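Haloacid dehalogenase-like hydrolase from Bacteroides thetaiotaomicron probably acts as a magnesium-dependent phosphatase of the haloacid dehalogenase superfamily. One contact in two of its structures: PDB 2RBK (chain A, 1.00 Å), residues Phe6-Gly11 and Phe209-Asn214, and PDB 2RAV (chain B, 1.07 Å), residues Phe6-Gly11 and Phe209-Asn214. Both blocks share one frame: the second was fitted to the first on N, CA, C and O of the twelve residues, RMSD 0.06 Å. Numbering follows each deposited sequence.

Structure 1 (2RBK); sequences FFDIDG and FGDGGN. With MG (magnesium ion), chain C; VN4 (oxido(dioxo)vanadium), chain D.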
loop_
_atom_site.group_PDB
_atom_site.type_symbol
_atom_site.label_atom_id
_atom_site.label_comp_id
_atom_site.label_asym_id
_atom_site.label_seq_id
_atom_site.Cartn_x
_atom_site.Cartn_y
_atom_site.Cartn_z
ATOM N N PHE A 6 -7.448 9.222 -2.525
ATOM C CA PHE A 6 -6.364 8.303 -2.329
ATOM C C PHE A 6 -6.914 6.930 -1.963
ATOM O O PHE A 6 -7.533 6.795 -0.915
ATOM C CB PHE A 6 -5.430 8.775 -1.201
ATOM C CG PHE A 6 -4.772 10.081 -1.565
ATOM C CD1 PHE A 6 -5.309 11.321 -1.252
ATOM C CD2 PHE A 6 -3.562 10.056 -2.274
ATOM C CE1 PHE A 6 -4.690 12.482 -1.636
ATOM C CE2 PHE A 6 -2.940 11.228 -2.669
ATOM C CZ PHE A 6 -3.504 12.439 -2.323
ATOM N N PHE A 7 -6.686 5.958 -2.833
ATOM C CA PHE A 7 -7.246 4.611 -2.665
ATOM C C PHE A 7 -6.146 3.591 -2.389
ATOM O O PHE A 7 -5.265 3.373 -3.220
ATOM C CB PHE A 7 -7.960 4.160 -3.910
ATOM C CG PHE A 7 -9.185 4.954 -4.249
ATOM C CD1 PHE A 7 -9.156 5.977 -5.163
ATOM C CD2 PHE A 7 -10.408 4.682 -3.617
ATOM C CE1 PHE A 7 -10.295 6.700 -5.480
ATOM C CE2 PHE A 7 -11.531 5.421 -3.929
ATOM C CZ PHE A 7 -11.485 6.426 -4.861
ATOM N N ASP A 8 -6.274 2.889 -1.249
ATOM C CA ASP A 8 -5.601 1.611 -1.115
ATOM C C ASP A 8 -6.100 0.658 -2.186
ATOM O O ASP A 8 -7.199 0.803 -2.708
ATOM C CB ASP A 8 -5.904 1.058 0.268
ATOM C CG ASP A 8 -5.343 -0.283 0.544
ATOM O OD1 ASP A 8 -6.111 -1.162 1.004
ATOM O OD2 ASP A 8 -4.117 -0.481 0.314
ATOM N N ILE A 9 -5.271 -0.348 -2.519
ATOM C CA ILE A 9 -5.699 -1.332 -3.512
ATOM C C ILE A 9 -6.362 -2.530 -2.787
ATOM O O ILE A 9 -7.576 -2.749 -2.937
ATOM C CB ILE A 9 -4.563 -1.856 -4.411
ATOM C CG1 ILE A 9 -3.888 -0.725 -5.165
ATOM C CG2 ILE A 9 -5.100 -2.922 -5.321
ATOM C CD1 ILE A 9 -2.625 -1.183 -5.898
ATOM N N ASP A 10 -5.590 -3.315 -2.079
ATOM C CA ASP A 10 -6.089 -4.626 -1.621
ATOM C C ASP A 10 -7.100 -4.471 -0.491
ATOM O O ASP A 10 -6.823 -3.907 0.551
ATOM C CB ASP A 10 -4.915 -5.476 -1.214
ATOM C CG ASP A 10 -3.997 -5.716 -2.376
ATOM O OD1 ASP A 10 -4.420 -6.446 -3.294
ATOM O OD2 ASP A 10 -2.891 -5.118 -2.404
ATOM N N GLY A 11 -8.309 -4.952 -0.692
ATOM C CA GLY A 11 -9.410 -4.840 0.228
ATOM C C GLY A 11 -10.143 -3.527 0.141
ATOM O O GLY A 11 -11.097 -3.318 0.903
ATOM N N PHE A 209 -9.163 6.276 1.406
ATOM C CA PHE A 209 -9.959 5.079 1.491
ATOM C C PHE A 209 -9.059 3.908 1.822
ATOM O O PHE A 209 -8.080 3.690 1.101
ATOM C CB PHE A 209 -10.680 4.788 0.177
ATOM C CG PHE A 209 -11.586 5.884 -0.340
ATOM C CD1 PHE A 209 -11.064 7.007 -0.961
ATOM C CD2 PHE A 209 -12.960 5.782 -0.240
ATOM C CE1 PHE A 209 -11.877 7.983 -1.471
ATOM C CE2 PHE A 209 -13.786 6.781 -0.737
ATOM C CZ PHE A 209 -13.255 7.885 -1.367
ATOM N N GLY A 210 -9.413 3.124 2.845
ATOM C CA GLY A 210 -8.573 1.980 3.194
ATOM C C GLY A 210 -9.288 0.979 4.034
ATOM O O GLY A 210 -10.385 1.196 4.561
ATOM N N ASP A 211 -8.627 -0.185 4.165
ATOM C CA ASP A 211 -9.149 -1.302 4.907
ATOM C C ASP A 211 -8.168 -1.851 5.929
ATOM O O ASP A 211 -8.598 -2.782 6.625
ATOM C CB ASP A 211 -9.539 -2.508 4.004
ATOM C CG ASP A 211 -8.319 -3.216 3.472
ATOM O OD1 ASP A 211 -7.403 -2.488 3.019
ATOM O OD2 ASP A 211 -8.257 -4.476 3.548
ATOM N N GLY A 212 -6.944 -1.379 6.007
ATOM C CA GLY A 212 -5.887 -2.100 6.744
ATOM C C GLY A 212 -5.105 -1.217 7.670
ATOM O O GLY A 212 -5.176 0.015 7.617
ATOM N N GLY A 213 -4.309 -1.876 8.536
ATOM C CA GLY A 213 -3.509 -1.131 9.469
ATOM C C GLY A 213 -2.538 -0.161 8.803
ATOM O O GLY A 213 -2.314 0.911 9.398
ATOM N N ASN A 214 -2.022 -0.470 7.636
ATOM C CA ASN A 214 -1.104 0.427 6.964
ATOM C C ASN A 214 -1.802 1.624 6.292
ATOM O O ASN A 214 -1.132 2.441 5.687
ATOM C CB ASN A 214 -0.217 -0.288 5.942
ATOM C CG ASN A 214 -0.933 -0.785 4.685
ATOM O OD1 ASN A 214 -2.129 -1.097 4.804
ATOM N ND2 ASN A 214 -0.245 -0.945 3.555
HETATM MG MG MG C . -5.668 -2.915 1.983
HETATM V V VN4 D . -2.855 -2.032 0.023
HETATM O O1 VN4 D . -2.988 -1.900 -1.630
HETATM O O2 VN4 D . -3.917 -3.107 0.926
HETATM O O3 VN4 D . -1.327 -1.669 0.976
HETATM O O HOH W 1 -5.580 -4.746 2.970
HETATM O O HOH W 2 -4.640 -1.840 3.457
HETATM O O HOH W 3 -1.563 -3.603 -0.592
#

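Structure 2 (2RAV); sequences FFDIAG and FGDGGN. Engineered in segment 6-11: Ala10 (natural residue Asp). With MG (magnesium ion), chain E; WO6 (trioxido(oxo)tungsten), chain F.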
loop_
_atom_site.group_PDB
_atom_site.type_symbol
_atom_site.label_atom_id
_atom_site.label_comp_id
_atom_site.label_asym_id
_atom_site.label_seq_id
_atom_site.Cartn_x
_atom_site.Cartn_y
_atom_site.Cartn_z
ATOM N N PHE B 6 -7.549 9.238 -2.481
ATOM C CA PHE B 6 -6.436 8.319 -2.303
ATOM C C PHE B 6 -6.980 6.937 -1.958
ATOM O O PHE B 6 -7.619 6.793 -0.929
ATOM C CB PHE B 6 -5.511 8.789 -1.183
ATOM C CG PHE B 6 -4.856 10.114 -1.532
ATOM C CD1 PHE B 6 -5.435 11.318 -1.183
ATOM C CD2 PHE B 6 -3.685 10.130 -2.245
ATOM C CE1 PHE B 6 -4.839 12.499 -1.545
ATOM C CE2 PHE B 6 -3.087 11.300 -2.648
ATOM C CZ PHE B 6 -3.662 12.503 -2.292
ATOM N N PHE B 7 -6.700 5.969 -2.806
ATOM C CA PHE B 7 -7.237 4.626 -2.631
ATOM C C PHE B 7 -6.167 3.602 -2.371
ATOM O O PHE B 7 -5.304 3.370 -3.224
ATOM C CB PHE B 7 -7.990 4.157 -3.888
ATOM C CG PHE B 7 -9.220 4.964 -4.210
ATOM C CD1 PHE B 7 -9.213 5.992 -5.126
ATOM C CD2 PHE B 7 -10.416 4.665 -3.584
ATOM C CE1 PHE B 7 -10.344 6.732 -5.390
ATOM C CE2 PHE B 7 -11.557 5.409 -3.855
ATOM C CZ PHE B 7 -11.536 6.424 -4.754
ATOM N N ASP B 8 -6.234 2.885 -1.252
ATOM C CA ASP B 8 -5.561 1.623 -1.090
ATOM C C ASP B 8 -6.035 0.648 -2.181
ATOM O O ASP B 8 -7.134 0.808 -2.759
ATOM C CB ASP B 8 -5.860 1.087 0.316
ATOM C CG ASP B 8 -5.273 -0.278 0.565
ATOM O OD1 ASP B 8 -4.081 -0.441 0.253
ATOM O OD2 ASP B 8 -6.057 -1.176 0.996
ATOM N N ILE B 9 -5.243 -0.394 -2.453
ATOM C CA ILE B 9 -5.657 -1.408 -3.438
ATOM C C ILE B 9 -6.329 -2.599 -2.767
ATOM O O ILE B 9 -7.543 -2.800 -2.890
ATOM C CB ILE B 9 -4.538 -1.859 -4.385
ATOM C CG1 ILE B 9 -3.887 -0.694 -5.142
ATOM C CG2 ILE B 9 -5.070 -2.916 -5.314
ATOM C CD1 ILE B 9 -2.648 -1.067 -5.877
ATOM N N ALA B 10 -5.554 -3.417 -2.071
ATOM C CA ALA B 10 -6.089 -4.677 -1.590
ATOM C C ALA B 10 -7.116 -4.454 -0.515
ATOM O O ALA B 10 -6.870 -3.841 0.519
ATOM C CB ALA B 10 -4.906 -5.525 -1.050
ATOM N N GLY B 11 -8.314 -4.973 -0.724
ATOM C CA GLY B 11 -9.417 -4.841 0.205
ATOM C C GLY B 11 -10.150 -3.517 0.148
ATOM O O GLY B 11 -11.123 -3.321 0.902
ATOM N N PHE B 209 -9.175 6.303 1.445
ATOM C CA PHE B 209 -9.985 5.089 1.506
ATOM C C PHE B 209 -9.048 3.926 1.810
ATOM O O PHE B 209 -8.079 3.701 1.093
ATOM C CB PHE B 209 -10.707 4.791 0.203
ATOM C CG PHE B 209 -11.628 5.875 -0.315
ATOM C CD1 PHE B 209 -11.107 7.016 -0.931
ATOM C CD2 PHE B 209 -12.999 5.753 -0.182
ATOM C CE1 PHE B 209 -11.975 7.988 -1.413
ATOM C CE2 PHE B 209 -13.867 6.725 -0.675
ATOM C CZ PHE B 209 -13.336 7.820 -1.312
ATOM N N GLY B 210 -9.361 3.144 2.840
ATOM C CA GLY B 210 -8.527 2.015 3.193
ATOM C C GLY B 210 -9.254 0.997 4.034
ATOM O O GLY B 210 -10.326 1.245 4.561
ATOM N N ASP B 211 -8.630 -0.185 4.096
ATOM C CA ASP B 211 -9.151 -1.279 4.850
ATOM C C ASP B 211 -8.202 -1.828 5.916
ATOM O O ASP B 211 -8.626 -2.727 6.630
ATOM C CB ASP B 211 -9.554 -2.478 3.953
ATOM C CG ASP B 211 -8.338 -3.217 3.435
ATOM O OD1 ASP B 211 -7.390 -2.517 3.012
ATOM O OD2 ASP B 211 -8.310 -4.478 3.463
ATOM N N GLY B 212 -6.988 -1.341 5.982
ATOM C CA GLY B 212 -5.931 -2.036 6.713
ATOM C C GLY B 212 -5.117 -1.190 7.635
ATOM O O GLY B 212 -5.136 0.020 7.577
ATOM N N GLY B 213 -4.341 -1.883 8.494
ATOM C CA GLY B 213 -3.518 -1.148 9.440
ATOM C C GLY B 213 -2.531 -0.163 8.833
ATOM O O GLY B 213 -2.216 0.859 9.416
ATOM N N ASN B 214 -2.054 -0.499 7.626
ATOM C CA ASN B 214 -1.124 0.392 6.950
ATOM C C ASN B 214 -1.779 1.599 6.297
ATOM O O ASN B 214 -1.090 2.438 5.715
ATOM C CB ASN B 214 -0.268 -0.384 5.929
ATOM C CG ASN B 214 -1.005 -0.899 4.750
ATOM O OD1 ASN B 214 -2.155 -1.361 4.886
ATOM N ND2 ASN B 214 -0.394 -0.886 3.568
HETATM MG MG MG E . -5.630 -2.903 1.960
HETATM W W WO6 F . -2.459 -2.538 0.182
HETATM O O1 WO6 F . -1.538 -1.260 0.903
HETATM O O2 WO6 F . -3.829 -3.190 1.059
HETATM O O3 WO6 F . -1.340 -3.839 0.144
HETATM O O4 WO6 F . -2.809 -2.238 -1.466
HETATM O O HOH W 4 -5.577 -4.769 2.860
HETATM O O HOH W 5 -4.649 -1.916 3.540
#

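Structure 1 (2RBK)
Phe7 and Phe209 are bridge partners on neighbouring parallel strands, 4-7 and 206-210, of the main sheet, and their rings form an offset stack: centroids 4.4 Å apart, planes at 17°, CE2 of Phe7 over one face of Phe209. Helix 250-258 packs against both rings. Past the strand ends, Asp8 and Asp211 meet nearly at right angles, and OD1 of Asp8 lies 2.7 Å from OD1 of Asp211 because both bind the magnesium ion, whose shell is completed by Asp10 O, vanadate O2 and two waters. With CG anti to the backbone N (chi1 177°) the Asp8 carboxylate reaches the site, and OD2 lies 2.0 Å from vanadium; OD1 is also hydrogen-bonded to Thr12. Water 3 lies opposite OD2 across vanadium (172°), the axial pair of a trigonal bipyramid. Asp10 N donates a nearly straight bond to vanadate O1 (3.0 Å), and Asp10 OD2, salt-bridged to Arg45, is 2.7 Å from water 3, consistent with the acid-base aspartate of HAD phosphatases. Asn214 ND2 donates to vanadate O3 at 2.9 Å.

Structure 2 (2RAV)
Between Phe7 and Phe209 the rings form an offset stack, centroids 4.4 Å apart and planes at 17°, with CE2 of Phe7 over one face of Phe209; helix 250-258 packs against both. Asp8 and Asp211 meet nearly at right angles, OD2 of Asp8 lying 2.8 Å from OD1 of Asp211. That approach of two acceptors is bridged by the magnesium ion, which also takes Ala10 O, tungstate O2 and two waters. With CG anti to the backbone N (chi1 176°) the Asp8 carboxylate reaches the site, and OD1 lies 2.7 Å from the tungsten; OD2 is also hydrogen-bonded to Thr12. Tungsten carries four oxygens, and Ala10 N donates a nearly straight bond to tungstate O4 (3.0 Å). Residue 10 is engineered: the side chain of Ala10 ends at CB, 3.3 Å from tungstate O2, while its backbone O binds the magnesium ion at 2.1 Å. Asn214 ND2 donates to tungstate O1 at 2.9 Å.

How the two compare
The backbones coincide within the error, and Phe7(A), Asp8(A), Phe209(A), Asp211(A) and Asn214(A) keep their places against their counterparts, as do the magnesium ion and its two waters. The strand pairing is also shared: Phe209(A) N to Phe6(A) O and Phe209(B) N to Phe6(B) O are both 2.9 Å.

The exchange is Asp10(A) against the engineered Ala10(B). Their CB atoms coincide, but CG, OD1 and OD2 of Asp10(A) have no counterpart, and no well-ordered atom given for structure 2 stands there. What goes with the carboxylate is its salt bridge to Arg45(A); in structure 1 Asp10(A) OD2 lies 2.7 Å from water 3. What stays is the main-chain ligand, since Asp10(A) O and Ala10(B) O both bind magnesium. Without the carboxylate, the acid-base role of this aspartate in HAD phosphatases would probably be impaired.

The bound group differs as well. Vanadate in structure 1 has vanadium 2.0 Å from Asp8(A) OD2, with water 3 as the opposite axial ligand; in structure 2 the tungsten is 2.7 Å from Asp8(B) OD1, the same oxygen by place with the labels swapped. Each gives its O2 to the magnesium shell, whereas the place of water 3 is taken in structure 2 by tungstate O3.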